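Local coordinates for solute Binding Protein, BlMnBP1 in complex with mannotriose (Bifidobacterium, PDB 6FUV) that binds beta-manno-oligosaccharides such as mannotriose and probably delivers them to an ABC transporter for uptake by the bacterium, at residues Lys41-Asp44 and Ala45-Lys48; Tyr67-Ser70 and Ala71-Arg74; Asp198-Phe201 and Met202-Met206; Gly278-Ala281 and Asp282-Gln285; Glu370-Glu373 and Asp374-Ala377. All coordinates share one frame; numbering follows the deposited sequence.

All five contacts are local, each within one turn or helix start, and they follow one another along the chain without overlap. Contacts 1 and 2 lie on helices 43-53 and 67-77, joined through strand 57-63, with nearest atoms about 9 Å apart. Contact 3 forms the start of helix 201-205, and contact 4 the turn into strand 284-288, an outermost strand of the four-stranded sheet. Contact 5 opens helix 375-383; its centre is about 12 Å from that of contact 3, and the two touch where Met202 and Met206 meet Phe376. Contacts 4 and 5 are farthest apart, about 43 Å between centres, so the set spans much of this periplasmic-binding-protein-type fold around its sugar site.

Contact 1 of 5, residues Lys41-Asp44 and Ala45-Lys48; sequences KNWD and AYIK
Lys41 lays its aliphatic chain over one face of the Tyr46 ring at the N-terminus of helix 43-53, the helix of a beta-alpha-beta unit with strands 22-28 and 57-63. The two side chains cross at about a right angle. Lys41 CE sits 3.8 Å from the ring centroid of Tyr46 as a CH-pi contact, while Lys41 CG rides above the same ring nearer its rim. The extended lysine chain carries its ammonium group past the ring to a salt bridge with Glu49, about a turn beyond Tyr46. Asn42 is the N-cap. Its chi1 of 66° tucks the amide between the backbone N and the carbonyl carbon, and from there OD1 takes the N-H of Ala45 at 3.0 Å in a nearly straight bond (170°). On the inner side, Trp43 CB and Ile47 CD1 are in apolar contact, and both side chains pack on Val61 of strand 57-63. The Trp43 ring also meets Phe26 edge-to-face. The phenol end of Tyr46 reaches Asn337 as well as a water in the plane of its ring; that water accepts from Tyr46 OH at 2.5 Å and donates to Lys41 O at 2.7 Å.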
loop_
_atom_site.group_PDB
_atom_site.type_symbol
_atom_site.label_atom_id
_atom_site.label_comp_id
_atom_site.label_asym_id
_atom_site.label_seq_id
_atom_site.Cartn_x
_atom_site.Cartn_y
_atom_site.Cartn_z
ATOM N N LYS A 41 13.011 12.239 -8.959
ATOM C CA LYS A 41 14.217 11.424 -8.875
ATOM C C LYS A 41 13.890 9.988 -9.262
ATOM O O LYS A 41 13.180 9.297 -8.523
ATOM C CB LYS A 41 14.764 11.491 -7.462
ATOM C CG LYS A 41 16.186 11.155 -7.294
ATOM C CD LYS A 41 16.694 11.789 -5.974
ATOM C CE LYS A 41 17.957 11.067 -5.482
ATOM N NZ LYS A 41 18.520 11.759 -4.309
ATOM N N ASN A 42 14.411 9.535 -10.412
ATOM C CA ASN A 42 14.182 8.170 -10.867
ATOM C C ASN A 42 15.225 7.195 -10.305
ATOM O O ASN A 42 16.139 7.559 -9.568
ATOM C CB ASN A 42 14.160 8.088 -12.396
ATOM C CG ASN A 42 15.492 8.401 -13.027
ATOM O OD1 ASN A 42 16.485 8.638 -12.345
ATOM N ND2 ASN A 42 15.523 8.381 -14.352
ATOM N N TRP A 43 15.088 5.931 -10.677
ATOM C CA TRP A 43 15.971 4.913 -10.125
ATOM C C TRP A 43 17.435 5.212 -10.415
ATOM O O TRP A 43 18.299 5.008 -9.558
ATOM C CB TRP A 43 15.599 3.542 -10.672
ATOM C CG TRP A 43 14.333 2.968 -10.191
ATOM C CD1 TRP A 43 13.305 2.481 -10.959
ATOM C CD2 TRP A 43 13.925 2.768 -8.823
ATOM N NE1 TRP A 43 12.294 1.991 -10.150
ATOM C CE2 TRP A 43 12.644 2.179 -8.842
ATOM C CE3 TRP A 43 14.499 3.065 -7.583
ATOM C CZ2 TRP A 43 11.939 1.888 -7.688
ATOM C CZ3 TRP A 43 13.804 2.740 -6.433
ATOM C CH2 TRP A 43 12.537 2.177 -6.493
ATOM N N ASP A 44 17.753 5.640 -11.631
ATOM C CA ASP A 44 19.167 5.807 -11.986
ATOM C C ASP A 44 19.815 6.909 -11.148
ATOM O O ASP A 44 20.952 6.788 -10.688
ATOM C CB ASP A 44 19.327 6.130 -13.482
ATOM C CG ASP A 44 19.097 4.929 -14.394
ATOM O OD1 ASP A 44 19.250 3.776 -13.967
ATOM O OD2 ASP A 44 18.750 5.146 -15.541
ATOM N N ALA A 45 19.081 7.982 -10.924
ATOM C CA ALA A 45 19.506 9.027 -10.006
ATOM C C ALA A 45 19.845 8.486 -8.619
ATOM O O ALA A 45 20.816 8.920 -7.993
ATOM C CB ALA A 45 18.392 10.073 -9.905
ATOM N N TYR A 46 19.045 7.561 -8.102
ATOM C CA TYR A 46 19.387 7.011 -6.798
ATOM C C TYR A 46 20.618 6.127 -6.924
ATOM O O TYR A 46 21.479 6.091 -6.034
ATOM C CB TYR A 46 18.213 6.214 -6.199
ATOM C CG TYR A 46 17.075 7.047 -5.693
ATOM C CD1 TYR A 46 17.182 7.758 -4.530
ATOM C CD2 TYR A 46 15.885 7.102 -6.361
ATOM C CE1 TYR A 46 16.124 8.565 -4.073
ATOM C CE2 TYR A 46 14.821 7.885 -5.884
ATOM C CZ TYR A 46 14.954 8.598 -4.763
ATOM O OH TYR A 46 13.909 9.363 -4.289
ATOM N N ILE A 47 20.679 5.354 -8.002
ATOM C CA ILE A 47 21.752 4.385 -8.129
ATOM C C ILE A 47 23.080 5.116 -8.312
ATOM O O ILE A 47 24.111 4.731 -7.750
ATOM C CB ILE A 47 21.428 3.414 -9.280
ATOM C CG1 ILE A 47 20.243 2.534 -8.865
ATOM C CG2 ILE A 47 22.694 2.628 -9.666
ATOM C CD1 ILE A 47 19.594 1.799 -9.952
ATOM N N LYS A 48 23.061 6.219 -9.056
ATOM C CA LYS A 48 24.253 7.039 -9.188
ATOM C C LYS A 48 24.757 7.487 -7.822
ATOM O O LYS A 48 25.966 7.453 -7.547
ATOM C CB LYS A 48 23.918 8.233 -10.064
ATOM C CG LYS A 48 25.126 9.101 -10.451
ATOM C CD LYS A 48 24.704 10.554 -10.659
ATOM C CE LYS A 48 25.254 11.472 -9.562
ATOM N NZ LYS A 48 26.590 12.060 -9.938
HETATM O O HOH W 1 12.145 9.508 -6.090
#

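Contact 2 of 5, residues Tyr67-Ser70 and Ala71-Arg74; sequences YADS and ALTR
With chi1 at -179°, Tyr67 swings its ring away from its own backbone N and along helix 67-77, and chi2 of 78° turns one face to the methyl group of Ala71, a turn later. Ala71 CB stands 3.4 Å above the plane, displaced toward the phenol end, so its closest ring atom is Tyr67 CZ at 3.5 Å. This is a CH-pi contact over the face, and the same pair is tied through the backbone by the bond from Ala71 N to Tyr67 O (2.9 Å). Elsewhere on the ring, Tyr305 meets it edge-to-face and Phe27 packs at about 45°, while the hydroxyl bonds to Met86 O. The side chain of Tyr67 comes within about 5 Å of a bound beta-mannose unit. Replacing Tyr67 by alanine removes the ring, which is likely to leave the Ala71 methyl without its aromatic cover and Met86 O without its phenol partner, and to open a gap beside the sugar site.

Further along, Leu72 rests CG against Ala68 O at 3.4 Å, and Asp69 O receives the N-H of Thr73 at 3.0 Å. Ser70 O takes Arg74 N at 2.8 Å. The bent Arg74 chain brings its guanidinium group to Gln62 and Ser81 and into a cation-pi contact with Phe27. Ser70 OG turns back to Asn66 O just before the helix. The Tyr67 ring is thus held by apolar contact with the Ala71 methyl on a face and by a polar bond from its hydroxyl to Met86 O, close to the bound sugar.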
loop_
_atom_site.group_PDB
_atom_site.type_symbol
_atom_site.label_atom_id
_atom_site.label_comp_id
_atom_site.label_asym_id
_atom_site.label_seq_id
_atom_site.Cartn_x
_atom_site.Cartn_y
_atom_site.Cartn_z
ATOM N N TYR A 67 2.462 -5.692 -11.552
ATOM C CA TYR A 67 3.557 -6.239 -10.764
ATOM C C TYR A 67 3.070 -7.346 -9.854
ATOM O O TYR A 67 3.813 -8.274 -9.565
ATOM C CB TYR A 67 4.218 -5.142 -9.916
ATOM C CG TYR A 67 5.369 -5.671 -9.116
ATOM C CD1 TYR A 67 6.595 -5.900 -9.703
ATOM C CD2 TYR A 67 5.222 -6.003 -7.771
ATOM C CE1 TYR A 67 7.630 -6.397 -8.977
ATOM C CE2 TYR A 67 6.218 -6.538 -7.093
ATOM C CZ TYR A 67 7.446 -6.730 -7.699
ATOM O OH TYR A 67 8.492 -7.251 -7.027
ATOM N N ALA A 68 1.865 -7.216 -9.312
ATOM C CA ALA A 68 1.427 -8.162 -8.301
ATOM C C ALA A 68 1.442 -9.582 -8.887
ATOM O O ALA A 68 1.859 -10.537 -8.238
ATOM C CB ALA A 68 0.049 -7.716 -7.785
ATOM N N ASP A 69 1.081 -9.733 -10.147
ATOM C CA ASP A 69 1.125 -11.061 -10.727
ATOM C C ASP A 69 2.476 -11.368 -11.341
ATOM O O ASP A 69 2.909 -12.513 -11.304
ATOM C CB ASP A 69 0.025 -11.218 -11.782
ATOM C CG ASP A 69 -1.363 -11.388 -11.175
ATOM O OD1 ASP A 69 -1.451 -11.617 -9.954
ATOM O OD2 ASP A 69 -2.362 -11.278 -11.932
ATOM N N SER A 70 3.181 -10.383 -11.899
ATOM C CA SER A 70 4.464 -10.686 -12.532
ATOM C C SER A 70 5.435 -11.206 -11.495
ATOM O O SER A 70 6.201 -12.128 -11.770
ATOM C CB SER A 70 5.068 -9.455 -13.228
ATOM O OG SER A 70 4.165 -8.893 -14.137
ATOM N N ALA A 71 5.434 -10.600 -10.294
ATOM C CA ALA A 71 6.394 -10.990 -9.249
ATOM C C ALA A 71 6.137 -12.413 -8.802
ATOM O O ALA A 71 7.082 -13.184 -8.602
ATOM C CB ALA A 71 6.348 -10.045 -8.012
ATOM N N LEU A 72 4.861 -12.769 -8.637
ATOM C CA LEU A 72 4.497 -14.140 -8.303
ATOM C C LEU A 72 5.005 -15.093 -9.379
ATOM O O LEU A 72 5.648 -16.096 -9.091
ATOM C CB LEU A 72 2.980 -14.238 -8.111
ATOM C CG LEU A 72 2.452 -13.630 -6.830
ATOM C CD1 LEU A 72 0.917 -13.654 -6.755
ATOM C CD2 LEU A 72 2.979 -14.352 -5.574
ATOM N N THR A 73 4.819 -14.736 -10.640
ATOM C CA THR A 73 5.329 -15.562 -11.721
ATOM C C THR A 73 6.844 -15.643 -11.652
ATOM O O THR A 73 7.419 -16.709 -11.863
ATOM C CB THR A 73 4.862 -14.983 -13.056
ATOM O OG1 THR A 73 3.449 -15.019 -13.118
ATOM C CG2 THR A 73 5.393 -15.755 -14.230
ATOM N N ARG A 74 7.508 -14.538 -11.327
ATOM C CA ARG A 74 8.967 -14.544 -11.253
ATOM C C ARG A 74 9.465 -15.466 -10.145
ATOM O O ARG A 74 10.497 -16.116 -10.291
ATOM C CB ARG A 74 9.469 -13.110 -11.038
ATOM C CG ARG A 74 10.934 -12.952 -11.120
ATOM C CD ARG A 74 11.382 -13.018 -12.548
ATOM N NE ARG A 74 11.256 -11.714 -13.160
ATOM C CZ ARG A 74 12.252 -10.868 -13.322
ATOM N NH1 ARG A 74 13.466 -11.205 -12.957
ATOM N NH2 ARG A 74 12.035 -9.708 -13.900
#

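Contact 3 of 5, residues Asp198-Phe201 and Met202-Met206; sequences DPKF and MNQIM
A type I beta turn from Asp198 to Phe201 leads into helix 201-205, which includes a wider pi-type turn: Met206 N reaches back five residues to Phe201 O at 2.9 Å, with a fairly straight N-H (167°). Lys200 O, by comparison, is shared by two weak bonds from Gln204 N and Ile205 N. Asp198 caps the approach, its OD1 accepting from Lys200 N at 2.9 Å from above the carboxylate plane.

The Phe201 ring is the main apolar element. Chi1 of -172° turns CG opposite the backbone N and beside the carbonyl carbon, so that Met206 CG comes over one face, 3.5 Å from Phe201 CE2. Met206 SD approaches obliquely, 4.7 Å from the centroid of the Phe201 ring, in a Met-aromatic contact. The side chains of Ile205 and Phe201 cross at about a right angle, and Ile205 CG2 approaches the ring obliquely near Phe201 CD1; Ile205 CD1 extends to Asp198 OD2. On another side, the chain of Lys200 lies against the amide of Gln204, with Lys200 CD 3.3 Å from Gln204 OE1, while Gln204 NE2 bonds to Pro367 O.

One water bridges Asn203 N to Pro199 O; another accepts from Met202 N and lies by Asp198 O. The helix start thus meets solvent on its polar side and is packed by sulfur and aromatic carbon on the buried one.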
loop_
_atom_site.group_PDB
_atom_site.type_symbol
_atom_site.label_atom_id
_atom_site.label_comp_id
_atom_site.label_asym_id
_atom_site.label_seq_id
_atom_site.Cartn_x
_atom_site.Cartn_y
_atom_site.Cartn_z
ATOM N N ASP A 198 -8.941 0.580 15.923
ATOM C CA ASP A 198 -8.476 -0.497 16.805
ATOM C C ASP A 198 -7.308 -1.250 16.194
ATOM O O ASP A 198 -7.482 -1.949 15.198
ATOM C CB ASP A 198 -9.640 -1.449 17.103
ATOM C CG ASP A 198 -9.319 -2.563 18.059
ATOM O OD1 ASP A 198 -8.162 -2.702 18.453
ATOM O OD2 ASP A 198 -10.275 -3.310 18.393
ATOM N N PRO A 199 -6.101 -1.101 16.705
ATOM C CA PRO A 199 -4.976 -1.820 16.096
ATOM C C PRO A 199 -5.146 -3.329 16.073
ATOM O O PRO A 199 -4.548 -3.987 15.213
ATOM C CB PRO A 199 -3.780 -1.401 16.970
ATOM C CG PRO A 199 -4.190 -0.152 17.718
ATOM C CD PRO A 199 -5.699 -0.260 17.852
ATOM N N LYS A 200 -5.983 -3.888 16.944
ATOM C CA LYS A 200 -6.176 -5.328 17.047
ATOM C C LYS A 200 -7.242 -5.886 16.104
ATOM O O LYS A 200 -7.440 -7.121 16.079
ATOM C CB LYS A 200 -6.589 -5.712 18.452
ATOM C CG LYS A 200 -5.539 -5.417 19.507
ATOM C CD LYS A 200 -5.903 -6.057 20.826
ATOM C CE LYS A 200 -5.390 -5.208 21.968
ATOM N NZ LYS A 200 -3.935 -5.314 22.019
ATOM N N PHE A 201 -7.932 -5.023 15.332
ATOM C CA PHE A 201 -9.016 -5.516 14.478
ATOM C C PHE A 201 -8.529 -6.453 13.379
ATOM O O PHE A 201 -9.099 -7.523 13.189
ATOM C CB PHE A 201 -9.776 -4.364 13.857
ATOM C CG PHE A 201 -10.990 -4.794 13.149
ATOM C CD1 PHE A 201 -12.117 -5.190 13.842
ATOM C CD2 PHE A 201 -11.006 -4.863 11.794
ATOM C CE1 PHE A 201 -13.243 -5.610 13.179
ATOM C CE2 PHE A 201 -12.138 -5.261 11.138
ATOM C CZ PHE A 201 -13.245 -5.654 11.822
ATOM N N MET A 202 -7.458 -6.099 12.678
ATOM C CA MET A 202 -7.082 -6.861 11.493
ATOM C C MET A 202 -6.637 -8.279 11.859
ATOM O O MET A 202 -7.190 -9.268 11.369
ATOM C CB MET A 202 -5.990 -6.118 10.731
ATOM C CG MET A 202 -5.555 -6.751 9.410
ATOM S SD MET A 202 -6.590 -6.481 7.945
ATOM C CE MET A 202 -7.510 -4.984 8.398
ATOM N N ASN A 203 -5.652 -8.399 12.733
ATOM C CA ASN A 203 -4.983 -9.665 12.977
ATOM C C ASN A 203 -5.502 -10.411 14.205
ATOM O O ASN A 203 -5.175 -11.592 14.370
ATOM C CB ASN A 203 -3.479 -9.418 13.106
ATOM C CG ASN A 203 -2.832 -8.951 11.782
ATOM O OD1 ASN A 203 -3.172 -9.444 10.689
ATOM N ND2 ASN A 203 -1.929 -7.984 11.875
ATOM N N GLN A 204 -6.355 -9.794 15.023
ATOM C CA GLN A 204 -6.831 -10.443 16.238
ATOM C C GLN A 204 -8.337 -10.556 16.336
ATOM O O GLN A 204 -8.796 -11.506 16.898
ATOM C CB GLN A 204 -6.326 -9.701 17.469
ATOM C CG GLN A 204 -4.798 -9.663 17.611
ATOM C CD GLN A 204 -4.360 -9.103 18.945
ATOM O OE1 GLN A 204 -5.108 -9.115 19.910
ATOM N NE2 GLN A 204 -3.140 -8.639 19.008
ATOM N N ILE A 205 -9.103 -9.642 15.770
ATOM C CA ILE A 205 -10.546 -9.728 15.803
ATOM C C ILE A 205 -11.071 -10.452 14.576
ATOM O O ILE A 205 -11.881 -11.372 14.690
ATOM C CB ILE A 205 -11.169 -8.324 15.922
ATOM C CG1 ILE A 205 -10.713 -7.648 17.201
ATOM C CG2 ILE A 205 -12.673 -8.466 15.841
ATOM C CD1 ILE A 205 -11.494 -6.442 17.579
ATOM N N MET A 206 -10.675 -10.007 13.384
ATOM C CA MET A 206 -11.179 -10.599 12.144
ATOM C C MET A 206 -11.010 -12.111 12.072
ATOM O O MET A 206 -11.970 -12.799 11.697
ATOM C CB MET A 206 -10.497 -9.913 10.956
ATOM C CG MET A 206 -11.072 -8.555 10.600
ATOM S SD MET A 206 -10.584 -7.930 9.010
ATOM C CE MET A 206 -11.137 -9.196 7.896
HETATM O O HOH W 2 -6.500 -3.136 12.826
HETATM O O HOH W 3 -4.415 -6.321 14.184
#

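Contact 4 of 5, residues Gly278-Ala281 and Asp282-Gln285; sequences GEHA and DDVQ
The imidazole of His280 and the carboxylate of Asp283 are nearly parallel, their planes 14° apart, but they do not stack: Asp283 OD2 approaches the ring obliquely and lies nearest the stem of the histidine, 3.4 Å from His280 CB. Asp283 OD2 stays 3.9 Å from His280 ND1, so this is an electrostatic neighbourhood. The third flat group, the amide of Gln285, sends NE2 to Asp282 O at 2.9 Å, with that oxygen in the amide plane; its OE1 goes to His356.

The backbone folds as a short 3-10 turn before strand 284-288. Asp283 N bonds to His280 O at 3.1 Å, and Val284 N to Ala281 O at 3.0 Å, each donor standing about 50° out of the carbonyl plane, as the tight turn dictates. Asp283 holds CG beside its own backbone N (chi1 -52°), which brings the carboxylate back over the turn toward His280. A leucine here takes away the negative charge, which is likely to leave His280 without its acidic neighbour.

The turn is fixed to its surroundings by Lys275 NZ, which bonds to both Ala281 O and Val284 O, and Val284 packs on Val137 of the adjacent strand. His280 and Asp282 are exposed, while Val284 is buried. A carboxylate at this distance from the ring may modestly favour the protonated imidazole, though exposure to solvent would weaken the effect.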
loop_
_atom_site.group_PDB
_atom_site.type_symbol
_atom_site.label_atom_id
_atom_site.label_comp_id
_atom_site.label_asym_id
_atom_site.label_seq_id
_atom_site.Cartn_x
_atom_site.Cartn_y
_atom_site.Cartn_z
ATOM N N GLY A 278 1.575 17.240 -13.487
ATOM C CA GLY A 278 1.067 18.417 -14.148
ATOM C C GLY A 278 1.608 19.647 -13.477
ATOM O O GLY A 278 2.411 19.576 -12.571
ATOM N N GLU A 279 1.151 20.798 -13.931
ATOM C CA GLU A 279 1.681 22.054 -13.420
ATOM C C GLU A 279 1.014 22.509 -12.136
ATOM O O GLU A 279 1.497 23.442 -11.515
ATOM C CB GLU A 279 1.553 23.150 -14.491
ATOM C CG GLU A 279 2.275 22.803 -15.792
ATOM C CD GLU A 279 2.090 23.863 -16.843
ATOM O OE1 GLU A 279 1.548 24.918 -16.487
ATOM O OE2 GLU A 279 2.448 23.654 -18.028
ATOM N N HIS A 280 -0.066 21.868 -11.703
ATOM C CA HIS A 280 -0.844 22.311 -10.560
ATOM C C HIS A 280 -0.585 21.429 -9.338
ATOM O O HIS A 280 -1.518 21.017 -8.659
ATOM C CB HIS A 280 -2.328 22.304 -10.892
ATOM C CG HIS A 280 -2.649 22.984 -12.171
ATOM N ND1 HIS A 280 -2.780 24.351 -12.266
ATOM C CD2 HIS A 280 -2.873 22.485 -13.408
ATOM C CE1 HIS A 280 -3.065 24.662 -13.517
ATOM N NE2 HIS A 280 -3.148 23.549 -14.227
ATOM N N ALA A 281 0.695 21.187 -9.020
ATOM C CA ALA A 281 1.031 20.363 -7.866
ATOM C C ALA A 281 0.254 20.789 -6.627
ATOM O O ALA A 281 -0.195 19.938 -5.858
ATOM C CB ALA A 281 2.520 20.454 -7.591
ATOM N N ASP A 282 0.153 22.098 -6.383
ATOM C CA ASP A 282 -0.316 22.576 -5.086
ATOM C C ASP A 282 -1.809 22.351 -4.902
ATOM O O ASP A 282 -2.285 22.408 -3.769
ATOM C CB ASP A 282 0.011 24.065 -4.907
ATOM C CG ASP A 282 1.455 24.310 -4.510
ATOM O OD1 ASP A 282 2.277 23.390 -4.542
ATOM O OD2 ASP A 282 1.767 25.425 -4.105
ATOM N N ASP A 283 -2.554 22.094 -5.986
ATOM C CA ASP A 283 -3.966 21.724 -5.885
ATOM C C ASP A 283 -4.176 20.255 -5.503
ATOM O O ASP A 283 -5.264 19.897 -5.059
ATOM C CB ASP A 283 -4.704 21.991 -7.198
ATOM C CG ASP A 283 -4.514 23.430 -7.725
ATOM O OD1 ASP A 283 -4.282 24.344 -6.923
ATOM O OD2 ASP A 283 -4.695 23.645 -8.920
ATOM N N VAL A 284 -3.167 19.407 -5.646
ATOM C CA VAL A 284 -3.284 17.988 -5.335
ATOM C C VAL A 284 -2.903 17.786 -3.877
ATOM O O VAL A 284 -1.755 17.988 -3.481
ATOM C CB VAL A 284 -2.405 17.140 -6.265
ATOM C CG1 VAL A 284 -2.646 15.697 -5.948
ATOM C CG2 VAL A 284 -2.649 17.498 -7.705
ATOM N N GLN A 285 -3.862 17.360 -3.077
ATOM C CA GLN A 285 -3.746 17.251 -1.639
ATOM C C GLN A 285 -4.121 15.844 -1.211
ATOM O O GLN A 285 -4.550 15.011 -1.997
ATOM C CB GLN A 285 -4.653 18.265 -0.938
ATOM C CG GLN A 285 -4.306 19.692 -1.246
ATOM C CD GLN A 285 -3.064 20.140 -0.555
ATOM O OE1 GLN A 285 -2.831 19.795 0.583
ATOM N NE2 GLN A 285 -2.237 20.903 -1.258
#

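Contact 5 of 5, residues Glu370-Glu373 and Asp374-Ala377; sequences EGEE and DLFA
Glu372 runs alongside Leu375, both side chains pointing the same way, in the turn that starts helix 375-383. Glu372 CB packs 3.8 Å from Leu375 CB. Beyond them Leu375 CD2 lies against the glutamate's end, 3.5 Å from Glu372 OE1. That oxygen has its polar partner in His208, and Leu375 touches both the carboxylate, through CD2, and His208. Leu375 reaches this position with CG swung to the carbonyl side (chi1 -167°), while the glutamate chain stays extended from a chi1 of -43°. Beneath the side chains, Leu375 N donates to Glu372 O at 2.9 Å from well above the carbonyl plane, a geometry that fits a tight turn spanning four residues.

The neighbouring acids head for separate partners: Glu373 forms a salt bridge with Arg92, and Asp374 bonds to Tyr120 OH. Their own carboxylates stay apart, Glu373 OE1 and Asp374 OD2 being 5.5 Å from each other, and the positive arginine is likely to offset the repulsion between the two acids. In the position of an i to i+4 backbone bond, a single water links the two ends, donating to Glu373 O at 2.7 Å and accepting from Ala377 N at 2.9 Å.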
loop_
_atom_site.group_PDB
_atom_site.type_symbol
_atom_site.label_atom_id
_atom_site.label_comp_id
_atom_site.label_asym_id
_atom_site.label_seq_id
_atom_site.Cartn_x
_atom_site.Cartn_y
_atom_site.Cartn_z
ATOM N N GLU A 370 -0.268 -14.565 20.216
ATOM C CA GLU A 370 0.819 -15.537 20.191
ATOM C C GLU A 370 0.244 -16.910 19.868
ATOM O O GLU A 370 -0.649 -17.394 20.563
ATOM C CB GLU A 370 1.556 -15.562 21.531
ATOM C CG GLU A 370 2.821 -16.425 21.546
ATOM C CD GLU A 370 3.351 -16.659 22.961
ATOM O OE1 GLU A 370 3.051 -15.831 23.861
ATOM O OE2 GLU A 370 4.048 -17.684 23.172
ATOM N N GLY A 371 0.752 -17.533 18.821
ATOM C CA GLY A 371 0.280 -18.825 18.366
ATOM C C GLY A 371 -0.624 -18.806 17.147
ATOM O O GLY A 371 -0.869 -19.867 16.566
ATOM N N GLU A 372 -1.144 -17.655 16.753
ATOM C CA GLU A 372 -2.039 -17.557 15.612
ATOM C C GLU A 372 -1.445 -16.755 14.469
ATOM O O GLU A 372 -2.184 -16.191 13.672
ATOM C CB GLU A 372 -3.358 -16.929 16.038
ATOM C CG GLU A 372 -3.893 -17.449 17.343
ATOM C CD GLU A 372 -5.195 -16.775 17.746
ATOM O OE1 GLU A 372 -5.690 -15.954 16.956
ATOM O OE2 GLU A 372 -5.737 -17.067 18.830
ATOM N N GLU A 373 -0.122 -16.707 14.360
ATOM C CA GLU A 373 0.541 -15.923 13.322
ATOM C C GLU A 373 0.079 -16.283 11.909
ATOM O O GLU A 373 0.225 -15.477 10.991
ATOM C CB GLU A 373 2.068 -16.132 13.451
ATOM C CG GLU A 373 2.913 -15.184 12.575
ATOM C CD GLU A 373 4.455 -15.357 12.727
ATOM O OE1 GLU A 373 4.949 -16.458 13.104
ATOM O OE2 GLU A 373 5.175 -14.365 12.469
ATOM N N ASP A 374 -0.476 -17.466 11.711
ATOM C CA ASP A 374 -0.936 -17.900 10.407
ATOM C C ASP A 374 -2.458 -17.910 10.278
ATOM O O ASP A 374 -2.957 -18.139 9.181
ATOM C CB ASP A 374 -0.405 -19.316 10.121
ATOM C CG ASP A 374 1.084 -19.382 10.018
ATOM O OD1 ASP A 374 1.668 -18.619 9.204
ATOM O OD2 ASP A 374 1.678 -20.208 10.750
ATOM N N LEU A 375 -3.202 -17.688 11.368
ATOM C CA LEU A 375 -4.653 -17.870 11.349
ATOM C C LEU A 375 -5.327 -16.940 10.340
ATOM O O LEU A 375 -6.121 -17.383 9.504
ATOM C CB LEU A 375 -5.216 -17.647 12.749
ATOM C CG LEU A 375 -6.667 -18.109 12.962
ATOM C CD1 LEU A 375 -6.901 -19.572 12.533
ATOM C CD2 LEU A 375 -7.076 -17.851 14.409
ATOM N N PHE A 376 -5.014 -15.645 10.381
ATOM C CA PHE A 376 -5.616 -14.743 9.401
ATOM C C PHE A 376 -5.321 -15.200 7.980
ATOM O O PHE A 376 -6.216 -15.238 7.141
ATOM C CB PHE A 376 -5.103 -13.322 9.578
ATOM C CG PHE A 376 -5.807 -12.303 8.712
ATOM C CD1 PHE A 376 -5.452 -12.134 7.411
ATOM C CD2 PHE A 376 -6.798 -11.506 9.221
ATOM C CE1 PHE A 376 -6.063 -11.187 6.623
ATOM C CE2 PHE A 376 -7.428 -10.549 8.425
ATOM C CZ PHE A 376 -7.054 -10.405 7.116
ATOM N N ALA A 377 -4.059 -15.519 7.674
ATOM C CA ALA A 377 -3.682 -15.841 6.300
ATOM C C ALA A 377 -4.408 -17.095 5.823
ATOM O O ALA A 377 -4.874 -17.166 4.686
ATOM C CB ALA A 377 -2.157 -15.998 6.210
HETATM O O HOH W 4 -1.827 -14.651 9.364
#